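Lmo0740 protein (Listeria monocytogenes, PDB 4RFA) probably acts as a transcription regulator of the Crp family, pairing a cyclic nucleotide-binding-type domain with a C-terminal DNA-binding domain. Local coordinates at residues A[27-32]-A[105-110]; A[50-55]-A[79-84]; A[56-61]-A[74-79]. One frame throughout, in Å; residues are numbered along the deposited sequence.

Contact 1: residues A[27-32]-A[105-110]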
loop_
_atom_site.group_PDB
_atom_site.type_symbol
_atom_site.label_atom_id
_atom_site.label_comp_id
_atom_site.label_asym_id
_atom_site.label_seq_id
_atom_site.Cartn_x
_atom_site.Cartn_y
_atom_site.Cartn_z
ATOM N N LYS A 27 -19.017 24.632 -3.089
ATOM C CA LYS A 27 -18.390 24.542 -4.382
ATOM C C LYS A 27 -17.396 23.383 -4.453
ATOM O O LYS A 27 -17.291 22.741 -5.476
ATOM C CB LYS A 27 -17.682 25.863 -4.644
ATOM C CG LYS A 27 -16.742 25.916 -5.822
ATOM C CD LYS A 27 -16.455 27.372 -6.114
ATOM C CE LYS A 27 -15.426 27.549 -7.205
ATOM N NZ LYS A 27 -15.176 29.004 -7.397
ATOM N N TYR A 28 -16.683 23.108 -3.374
ATOM C CA TYR A 28 -15.660 22.085 -3.415
ATOM C C TYR A 28 -15.958 20.793 -2.635
ATOM O O TYR A 28 -15.170 19.846 -2.680
ATOM C CB TYR A 28 -14.345 22.697 -2.911
ATOM C CG TYR A 28 -13.779 23.793 -3.804
ATOM C CD1 TYR A 28 -13.595 23.579 -5.160
ATOM C CD2 TYR A 28 -13.404 25.036 -3.283
ATOM C CE1 TYR A 28 -13.065 24.557 -5.986
ATOM C CE2 TYR A 28 -12.856 26.020 -4.101
ATOM C CZ TYR A 28 -12.694 25.764 -5.455
ATOM O OH TYR A 28 -12.179 26.712 -6.306
ATOM N N VAL A 29 -17.048 20.758 -1.881
ATOM C CA VAL A 29 -17.279 19.656 -0.961
ATOM C C VAL A 29 -18.678 19.165 -1.202
ATOM O O VAL A 29 -19.610 19.921 -1.129
ATOM C CB VAL A 29 -17.198 20.073 0.507
ATOM C CG1 VAL A 29 -17.533 18.885 1.383
ATOM C CG2 VAL A 29 -15.844 20.683 0.847
ATOM N N THR A 30 -18.815 17.880 -1.429
ATOM C CA THR A 30 -20.062 17.314 -1.920
ATOM C C THR A 30 -20.233 15.982 -1.197
ATOM O O THR A 30 -19.260 15.361 -0.910
ATOM C CB THR A 30 -19.930 17.135 -3.443
ATOM O OG1 THR A 30 -20.526 18.263 -4.086
ATOM C CG2 THR A 30 -20.556 15.902 -3.940
ATOM N N LYS A 31 -21.466 15.558 -0.948
ATOM C CA LYS A 31 -21.766 14.336 -0.218
ATOM C C LYS A 31 -22.434 13.338 -1.149
ATOM O O LYS A 31 -23.231 13.733 -2.016
ATOM C CB LYS A 31 -22.753 14.691 0.880
ATOM C CG LYS A 31 -22.977 13.625 1.910
ATOM C CD LYS A 31 -23.761 14.180 3.091
ATOM C CE LYS A 31 -25.217 14.417 2.751
ATOM N NZ LYS A 31 -25.930 13.147 2.435
ATOM N N LYS A 32 -22.149 12.058 -0.927
ATOM C CA LYS A 32 -22.724 10.960 -1.683
ATOM C C LYS A 32 -23.055 9.765 -0.778
ATOM O O LYS A 32 -22.206 9.328 0.032
ATOM C CB LYS A 32 -21.708 10.519 -2.712
ATOM C CG LYS A 32 -22.102 10.703 -4.145
ATOM C CD LYS A 32 -23.051 9.621 -4.603
ATOM C CE LYS A 32 -23.251 9.740 -6.100
ATOM N NZ LYS A 32 -24.310 8.806 -6.558
HETATM N N MSE A 105 -21.697 6.557 3.462
HETATM C CA MSE A 105 -21.705 7.993 3.170
HETATM C C MSE A 105 -20.312 8.449 3.023
HETATM O O MSE A 105 -19.470 8.113 3.834
HETATM C CB MSE A 105 -22.201 8.845 4.329
HETATM C CG MSE A 105 -22.037 10.378 4.140
HETATM SE SE MSE A 105 -23.031 11.230 5.633
HETATM C CE MSE A 105 -24.846 10.581 5.179
ATOM N N LEU A 106 -20.066 9.270 2.025
ATOM C CA LEU A 106 -18.768 9.902 1.894
ATOM C C LEU A 106 -18.856 11.337 1.486
ATOM O O LEU A 106 -19.905 11.803 1.051
ATOM C CB LEU A 106 -17.921 9.122 0.889
ATOM C CG LEU A 106 -18.390 9.035 -0.548
ATOM C CD1 LEU A 106 -18.221 10.364 -1.261
ATOM C CD2 LEU A 106 -17.606 7.972 -1.279
ATOM N N TYR A 107 -17.723 12.023 1.608
ATOM C CA TYR A 107 -17.579 13.378 1.110
ATOM C C TYR A 107 -16.640 13.425 -0.086
ATOM O O TYR A 107 -15.585 12.857 -0.075
ATOM C CB TYR A 107 -17.114 14.310 2.239
ATOM C CG TYR A 107 -18.263 14.686 3.148
ATOM C CD1 TYR A 107 -19.129 15.711 2.823
ATOM C CD2 TYR A 107 -18.532 13.941 4.282
ATOM C CE1 TYR A 107 -20.209 16.022 3.646
ATOM C CE2 TYR A 107 -19.606 14.240 5.107
ATOM C CZ TYR A 107 -20.427 15.272 4.796
ATOM O OH TYR A 107 -21.479 15.517 5.633
ATOM N N LYS A 108 -17.049 14.082 -1.150
ATOM C CA LYS A 108 -16.143 14.292 -2.277
ATOM C C LYS A 108 -15.589 15.678 -2.111
ATOM O O LYS A 108 -16.357 16.631 -2.097
ATOM C CB LYS A 108 -16.912 14.197 -3.593
ATOM C CG LYS A 108 -16.076 14.463 -4.830
ATOM C CD LYS A 108 -16.930 14.334 -6.068
ATOM C CE LYS A 108 -16.173 14.772 -7.313
ATOM N NZ LYS A 108 -17.126 14.978 -8.432
ATOM N N ILE A 109 -14.272 15.795 -2.026
ATOM C CA ILE A 109 -13.635 17.084 -1.855
ATOM C C ILE A 109 -12.658 17.437 -2.966
ATOM O O ILE A 109 -11.709 16.714 -3.231
ATOM C CB ILE A 109 -12.842 17.137 -0.549
ATOM C CG1 ILE A 109 -13.725 16.755 0.624
ATOM C CG2 ILE A 109 -12.327 18.538 -0.367
ATOM C CD1 ILE A 109 -12.983 16.250 1.819
ATOM N N ASP A 110 -12.869 18.581 -3.589
ATOM C CA ASP A 110 -12.022 18.993 -4.667
ATOM C C ASP A 110 -10.621 19.040 -4.110
ATOM O O ASP A 110 -10.379 19.572 -3.035
ATOM C CB ASP A 110 -12.485 20.329 -5.251
ATOM C CG ASP A 110 -11.453 20.944 -6.166
ATOM O OD1 ASP A 110 -10.373 21.347 -5.658
ATOM O OD2 ASP A 110 -11.720 20.986 -7.386
#
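Thr30 O receives two contacts from the facing strand. Lys108 N donates to it at 2.6 Å, nearly along the C=O axis. The CA-H of Tyr107 approaches the same oxygen, with Tyr107 CA 3.3 Å from Thr30 O. Thr30 N bonds back to Lys108 O, but in a more bent bond. Thr30 with Lys108 and Lys32 with Leu106 are hydrogen-bonded pairs of an antiparallel ladder. Val29 with Ile109 and Lys31 with Tyr107 are non-hydrogen-bonded pairs between and before them.

Lys31 lies against the Tyr107 ring. Its CG is anti to the backbone N (chi1 -168°) and sits over one face, offset toward the rim. Its CD comes 3.7 Å from Tyr107 OH. The chain then bends at chi3 and chi4, and Lys31 NZ ends 3.9 Å from the selenomethionine methyl CE of Met105. Val29 CG1 meets the same ring at Tyr107 CD1, 3.8 Å away. On the other face of the sheet, Lys32 CB packs on Leu106 CD1.

The ladder closes where a helix turns into a strand. Tyr28 O accepts Asp110 N at 2.8 Å in the carbonyl plane. The two side chains run side by side, with Tyr28 CD1 3.4 Å from Asp110 CB and ring and carboxylate 48° apart. Asp110 is the N-cap residue of helix 111-120; its OD1 accepts from Phe113 N, and Phe113 stacks on Tyr28.

Strand 29-35 is outermost in the beta-roll sheet expected of a cyclic nucleotide-binding domain; strand 103-110 separates it from strand 49-55. Tyr107 and Ile109 reach helix 11-20, while Val29 and Ile109 touch helix 111-120.

Contact 2: residues A[50-55]-A[79-84]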
loop_
_atom_site.group_PDB
_atom_site.type_symbol
_atom_site.label_atom_id
_atom_site.label_comp_id
_atom_site.label_asym_id
_atom_site.label_seq_id
_atom_site.Cartn_x
_atom_site.Cartn_y
_atom_site.Cartn_z
ATOM N N ILE A 50 -10.607 14.152 -3.741
ATOM C CA ILE A 50 -10.302 13.178 -2.729
ATOM C C ILE A 50 -11.644 12.793 -2.080
ATOM O O ILE A 50 -12.528 13.637 -1.989
ATOM C CB ILE A 50 -9.340 13.823 -1.722
ATOM C CG1 ILE A 50 -8.059 14.247 -2.429
ATOM C CG2 ILE A 50 -8.985 12.880 -0.613
ATOM C CD1 ILE A 50 -7.420 13.134 -3.238
ATOM N N PHE A 51 -11.794 11.535 -1.656
ATOM C CA PHE A 51 -13.059 11.048 -1.064
ATOM C C PHE A 51 -12.855 10.566 0.359
ATOM O O PHE A 51 -12.011 9.759 0.603
ATOM C CB PHE A 51 -13.639 9.882 -1.895
ATOM C CG PHE A 51 -13.889 10.241 -3.313
ATOM C CD1 PHE A 51 -12.834 10.310 -4.220
ATOM C CD2 PHE A 51 -15.144 10.551 -3.744
ATOM C CE1 PHE A 51 -13.053 10.710 -5.537
ATOM C CE2 PHE A 51 -15.376 10.935 -5.046
ATOM C CZ PHE A 51 -14.335 11.024 -5.944
ATOM N N PHE A 52 -13.625 11.077 1.306
ATOM C CA PHE A 52 -13.580 10.566 2.679
ATOM C C PHE A 52 -14.803 9.806 3.102
ATOM O O PHE A 52 -15.920 10.354 3.084
ATOM C CB PHE A 52 -13.451 11.729 3.647
ATOM C CG PHE A 52 -12.061 12.125 3.878
ATOM C CD1 PHE A 52 -11.257 11.358 4.708
ATOM C CD2 PHE A 52 -11.531 13.224 3.233
ATOM C CE1 PHE A 52 -9.935 11.701 4.911
ATOM C CE2 PHE A 52 -10.211 13.581 3.430
ATOM C CZ PHE A 52 -9.411 12.821 4.273
ATOM N N ILE A 53 -14.608 8.585 3.565
ATOM C CA ILE A 53 -15.726 7.769 4.027
ATOM C C ILE A 53 -16.010 8.202 5.450
ATOM O O ILE A 53 -15.101 8.255 6.278
ATOM C CB ILE A 53 -15.402 6.287 4.033
ATOM C CG1 ILE A 53 -14.769 5.860 2.712
ATOM C CG2 ILE A 53 -16.622 5.472 4.436
ATOM C CD1 ILE A 53 -15.309 6.480 1.457
ATOM N N VAL A 54 -17.253 8.554 5.727
ATOM C CA VAL A 54 -17.618 8.941 7.097
ATOM C C VAL A 54 -18.385 7.825 7.766
ATOM O O VAL A 54 -18.299 7.672 8.969
ATOM C CB VAL A 54 -18.377 10.284 7.192
ATOM C CG1 VAL A 54 -17.584 11.394 6.532
ATOM C CG2 VAL A 54 -19.742 10.175 6.569
ATOM N N GLU A 55 -19.098 7.009 7.010
ATOM C CA GLU A 55 -19.701 5.839 7.628
ATOM C C GLU A 55 -19.903 4.722 6.642
ATOM O O GLU A 55 -20.036 4.964 5.447
ATOM C CB GLU A 55 -21.033 6.224 8.298
ATOM C CG GLU A 55 -22.111 6.654 7.356
ATOM C CD GLU A 55 -23.425 7.052 8.067
ATOM O OE1 GLU A 55 -23.391 7.831 9.047
ATOM O OE2 GLU A 55 -24.503 6.589 7.617
ATOM N N TYR A 79 -13.346 6.871 7.676
ATOM C CA TYR A 79 -12.169 7.754 7.834
ATOM C C TYR A 79 -11.001 7.481 6.904
ATOM O O TYR A 79 -9.985 8.180 6.979
ATOM C CB TYR A 79 -11.709 7.824 9.296
ATOM C CG TYR A 79 -12.880 8.026 10.220
ATOM C CD1 TYR A 79 -13.685 9.149 10.083
ATOM C CD2 TYR A 79 -13.222 7.079 11.180
ATOM C CE1 TYR A 79 -14.788 9.351 10.887
ATOM C CE2 TYR A 79 -14.328 7.271 11.996
ATOM C CZ TYR A 79 -15.105 8.413 11.843
ATOM O OH TYR A 79 -16.212 8.636 12.633
ATOM N N ASN A 80 -11.139 6.510 6.004
ATOM C CA ASN A 80 -10.203 6.367 4.890
ATOM C C ASN A 80 -10.326 7.442 3.835
ATOM O O ASN A 80 -11.427 7.966 3.556
ATOM C CB ASN A 80 -10.380 5.009 4.165
ATOM C CG ASN A 80 -9.956 3.817 5.003
ATOM O OD1 ASN A 80 -10.231 2.683 4.659
ATOM N ND2 ASN A 80 -9.313 4.068 6.115
ATOM N N VAL A 81 -9.183 7.828 3.277
ATOM C CA VAL A 81 -9.158 8.697 2.098
ATOM C C VAL A 81 -9.208 7.793 0.873
ATOM O O VAL A 81 -8.650 6.732 0.943
ATOM C CB VAL A 81 -7.876 9.549 2.032
ATOM C CG1 VAL A 81 -8.073 10.712 1.103
ATOM C CG2 VAL A 81 -7.534 10.091 3.391
ATOM N N LEU A 82 -9.886 8.191 -0.209
ATOM C CA LEU A 82 -10.021 7.364 -1.421
ATOM C C LEU A 82 -9.769 8.237 -2.623
ATOM O O LEU A 82 -9.851 9.500 -2.582
ATOM C CB LEU A 82 -11.420 6.760 -1.608
ATOM C CG LEU A 82 -11.882 5.396 -1.142
ATOM C CD1 LEU A 82 -13.337 5.157 -1.445
ATOM C CD2 LEU A 82 -11.096 4.251 -1.745
ATOM N N GLY A 83 -9.429 7.550 -3.706
ATOM C CA GLY A 83 -9.171 8.205 -4.966
ATOM C C GLY A 83 -7.781 8.794 -5.088
ATOM O O GLY A 83 -7.548 9.630 -5.972
ATOM N N ILE A 84 -6.852 8.408 -4.217
ATOM C CA ILE A 84 -5.460 8.929 -4.350
ATOM C C ILE A 84 -4.801 8.277 -5.563
ATOM O O ILE A 84 -3.988 8.887 -6.253
ATOM C CB ILE A 84 -4.564 8.684 -3.128
ATOM C CG1 ILE A 84 -5.227 9.176 -1.837
ATOM C CG2 ILE A 84 -3.197 9.349 -3.342
ATOM C CD1 ILE A 84 -5.068 10.619 -1.510
#
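Phe52 and Val81 lie side by side and point the same way. Val81 CG2 meets the ring at Phe52 CE1, 3.3 Å away, and is nearly as close to Phe52 CZ. Val81 CG1 lies over one face of the ring. At the edge of this ring, near its plane, comes Tyr79 O. Phe127 meets the same ring, and Val81 rests on helix 126-143.

Phe51 and Leu82 point to the other face of the sheet. Their CB atoms stand 3.8 Å apart. Phe51 CG is anti to the carbonyl carbon (chi1 -58°), beside the backbone N. From there the ring turns an edge to the backbone, with Leu82 O in its plane and 3.5 Å from Phe51 CD1. Gly83 CA lies obliquely to the ring, near Phe51 CD1. The Ile53 and Leu82 side chains cross obliquely, and Ile53 CD1 touches Leu82 CD1 at 3.7 Å. Strand 72-76 adds Val76 to both.

The pairing belongs to the antiparallel beta roll expected of a cyclic nucleotide-binding domain, with short strand 81-82 at one side of strand 49-55. Phe51 and Leu82 bond through N and O in both directions. Beyond them Ile53 N reaches Asn80 O, and Tyr79 N donates to Ile53 O at 2.6 Å. The chain turns at Pro78 and Tyr79, and Asn80 OD1 accepts from Leu77 N across the turn. Past Ile53, Val54 and Glu55 both face Met105 in a classic beta bulge.

At the far end Ile50 CD1 meets Ile84 CD1 at 3.9 Å, and Ile84 also packs on Phe136 of the second subunit.

Contact 3: residues A[56-61]-A[74-79]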
loop_
_atom_site.group_PDB
_atom_site.type_symbol
_atom_site.label_atom_id
_atom_site.label_comp_id
_atom_site.label_asym_id
_atom_site.label_seq_id
_atom_site.Cartn_x
_atom_site.Cartn_y
_atom_site.Cartn_z
ATOM N N GLY A 56 -19.936 3.490 7.140
ATOM C CA GLY A 56 -20.075 2.304 6.281
ATOM C C GLY A 56 -18.758 1.714 5.749
ATOM O O GLY A 56 -17.679 2.250 5.989
ATOM N N TYR A 57 -18.876 0.624 4.989
ATOM C CA TYR A 57 -17.736 -0.180 4.575
ATOM C C TYR A 57 -17.886 -0.533 3.127
ATOM O O TYR A 57 -18.985 -0.735 2.621
ATOM C CB TYR A 57 -17.640 -1.464 5.423
ATOM C CG TYR A 57 -17.321 -1.184 6.877
ATOM C CD1 TYR A 57 -18.309 -0.936 7.810
ATOM C CD2 TYR A 57 -16.025 -1.158 7.302
ATOM C CE1 TYR A 57 -17.985 -0.674 9.140
ATOM C CE2 TYR A 57 -15.697 -0.896 8.591
ATOM C CZ TYR A 57 -16.676 -0.643 9.510
ATOM O OH TYR A 57 -16.284 -0.397 10.798
ATOM N N ALA A 58 -16.785 -0.555 2.423
ATOM C CA ALA A 58 -16.802 -1.117 1.091
ATOM C C ALA A 58 -15.663 -2.091 0.917
ATOM O O ALA A 58 -14.799 -2.195 1.775
ATOM C CB ALA A 58 -16.711 -0.003 0.050
ATOM N N ALA A 59 -15.653 -2.771 -0.227
ATOM C CA ALA A 59 -14.578 -3.694 -0.596
ATOM C C ALA A 59 -14.021 -3.353 -1.928
ATOM O O ALA A 59 -14.773 -3.105 -2.874
ATOM C CB ALA A 59 -15.099 -5.131 -0.644
ATOM N N VAL A 60 -12.699 -3.373 -2.019
ATOM C CA VAL A 60 -12.016 -3.235 -3.296
ATOM C C VAL A 60 -11.746 -4.665 -3.864
ATOM O O VAL A 60 -11.064 -5.479 -3.245
ATOM C CB VAL A 60 -10.684 -2.487 -3.101
ATOM C CG1 VAL A 60 -10.012 -2.192 -4.414
ATOM C CG2 VAL A 60 -10.889 -1.192 -2.300
ATOM N N GLU A 61 -12.210 -4.931 -5.067
ATOM C CA GLU A 61 -12.120 -6.259 -5.674
ATOM C C GLU A 61 -11.017 -6.400 -6.708
ATOM O O GLU A 61 -10.856 -5.526 -7.546
ATOM C CB GLU A 61 -13.435 -6.562 -6.389
ATOM C CG GLU A 61 -14.668 -6.325 -5.526
ATOM C CD GLU A 61 -15.928 -6.968 -6.096
ATOM O OE1 GLU A 61 -15.841 -7.546 -7.210
ATOM O OE2 GLU A 61 -16.990 -6.885 -5.431
ATOM N N ILE A 74 -8.877 -5.501 -0.405
ATOM C CA ILE A 74 -8.814 -4.781 0.866
ATOM C C ILE A 74 -10.158 -4.152 1.137
ATOM O O ILE A 74 -10.890 -3.914 0.193
ATOM C CB ILE A 74 -7.661 -3.694 0.805
ATOM C CG1 ILE A 74 -7.397 -3.048 2.160
ATOM C CG2 ILE A 74 -7.953 -2.675 -0.255
ATOM C CD1 ILE A 74 -6.070 -2.262 2.199
ATOM N N PHE A 75 -10.469 -3.873 2.405
ATOM C CA PHE A 75 -11.654 -3.141 2.744
ATOM C C PHE A 75 -11.407 -1.641 2.849
ATOM O O PHE A 75 -10.333 -1.235 3.159
ATOM C CB PHE A 75 -12.231 -3.680 4.041
ATOM C CG PHE A 75 -12.776 -5.061 3.891
ATOM C CD1 PHE A 75 -14.032 -5.260 3.320
ATOM C CD2 PHE A 75 -12.009 -6.160 4.203
ATOM C CE1 PHE A 75 -14.532 -6.540 3.107
ATOM C CE2 PHE A 75 -12.493 -7.462 3.983
ATOM C CZ PHE A 75 -13.755 -7.652 3.422
ATOM N N VAL A 76 -12.464 -0.850 2.663
ATOM C CA VAL A 76 -12.465 0.592 2.826
ATOM C C VAL A 76 -13.271 0.856 4.083
ATOM O O VAL A 76 -14.425 0.443 4.170
ATOM C CB VAL A 76 -13.253 1.191 1.656
ATOM C CG1 VAL A 76 -13.549 2.684 1.855
ATOM C CG2 VAL A 76 -12.519 0.880 0.377
ATOM N N LEU A 77 -12.666 1.549 5.031
ATOM C CA LEU A 77 -13.223 1.818 6.344
ATOM C C LEU A 77 -13.619 3.284 6.502
ATOM O O LEU A 77 -13.125 4.142 5.769
ATOM C CB LEU A 77 -12.165 1.500 7.421
ATOM C CG LEU A 77 -11.329 0.273 7.117
ATOM C CD1 LEU A 77 -10.231 0.049 8.152
ATOM C CD2 LEU A 77 -12.202 -0.973 7.034
ATOM N N PRO A 78 -14.521 3.568 7.461
ATOM C CA PRO A 78 -14.783 4.930 7.878
ATOM C C PRO A 78 -13.480 5.650 8.183
ATOM O O PRO A 78 -12.594 5.062 8.807
ATOM C CB PRO A 78 -15.658 4.757 9.152
ATOM C CG PRO A 78 -16.310 3.428 9.002
ATOM C CD PRO A 78 -15.209 2.598 8.333
ATOM N N TYR A 79 -13.346 6.871 7.676
ATOM C CA TYR A 79 -12.169 7.754 7.834
ATOM C C TYR A 79 -11.001 7.481 6.904
ATOM O O TYR A 79 -9.985 8.180 6.979
ATOM C CB TYR A 79 -11.709 7.824 9.296
ATOM C CG TYR A 79 -12.880 8.026 10.220
ATOM C CD1 TYR A 79 -13.685 9.149 10.083
ATOM C CD2 TYR A 79 -13.222 7.079 11.180
ATOM C CE1 TYR A 79 -14.788 9.351 10.887
ATOM C CE2 TYR A 79 -14.328 7.271 11.996
ATOM C CZ TYR A 79 -15.105 8.413 11.843
ATOM O OH TYR A 79 -16.212 8.636 12.633
#
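Pro78 and Tyr57 fit together as a bump against a flat wall. Pro78 CD sits over the Tyr57 ring face, 4.0 Å from its centroid and 28° off the ring normal, a CH-pi contact. Leu77 CD2 comes to the ring edge in plane, 3.8 Å from Tyr57 CE2. The ring is thus flanked on a face and at an edge by consecutive residues. Tyr57 CG is anti to the carbonyl carbon (chi1 -66°), beside the backbone N. The proline ring also rests on the backbone before Tyr57, with Pro78 CD 3.4 Å from Gly56 O.

Further along, small residues meet larger ones. The methyl of Ala59 lies against the Phe75 ring, with Ala59 CB 4.0 Å from Phe75 CE1. Ala58 O touches the edge of that ring. On the other face of the sheet Ala58 CB meets Val76 CB, also at 4.0 Å. Val60 CG2 then fills the hollow between two methyls, Ile74 CG2 and Val76 CG2, the latter 3.8 Å away. Val60 and Val76 cross at about a right angle. Ile74 turns its longer branch away from Val60, and the residue packs on helix 126-143. Tyr140 of the second subunit packs on both Val60 and Ile74.

The backbones are joined by Ala58 and Val76, bonded in both directions, and by Val60 N, which bonds Ile74 O in a nearly linear array.

Phe75 reaches helix 150-165 and the ring of Tyr189. The arrangement is an antiparallel beta hairpin, strands 58-62 and 72-76, consistent with the beta roll of Crp-type regulators where it meets helix 126-143, probably the dimer helix, and the start of the probable DNA-binding domain.

In the fold
Contacts 1 and 2 belong to one four-stranded antiparallel sheet, and their centres are 10 Å apart. Strand 103-110 of contact 1 bonds directly to strand 49-55 of contact 2: Ile109 N lies 2.8 Å from Ile50 O, a probable hydrogen bond. Contact 3 lies in a separate sheet, but strand 58-62 follows strand 49-55, strand 81-82 follows strand 72-76, and Tyr79 is shared. Its centre is 9 Å from that of contact 2, and Ile53 CG1 packs on Val76 CG1 at 3.5 Å. Contacts 1 and 3 do not touch; their centres lie about 17 Å apart. Along the chain the three are nested, contact 3 inside contact 2 inside contact 1. Contacts 2 and 3 also reach the second subunit.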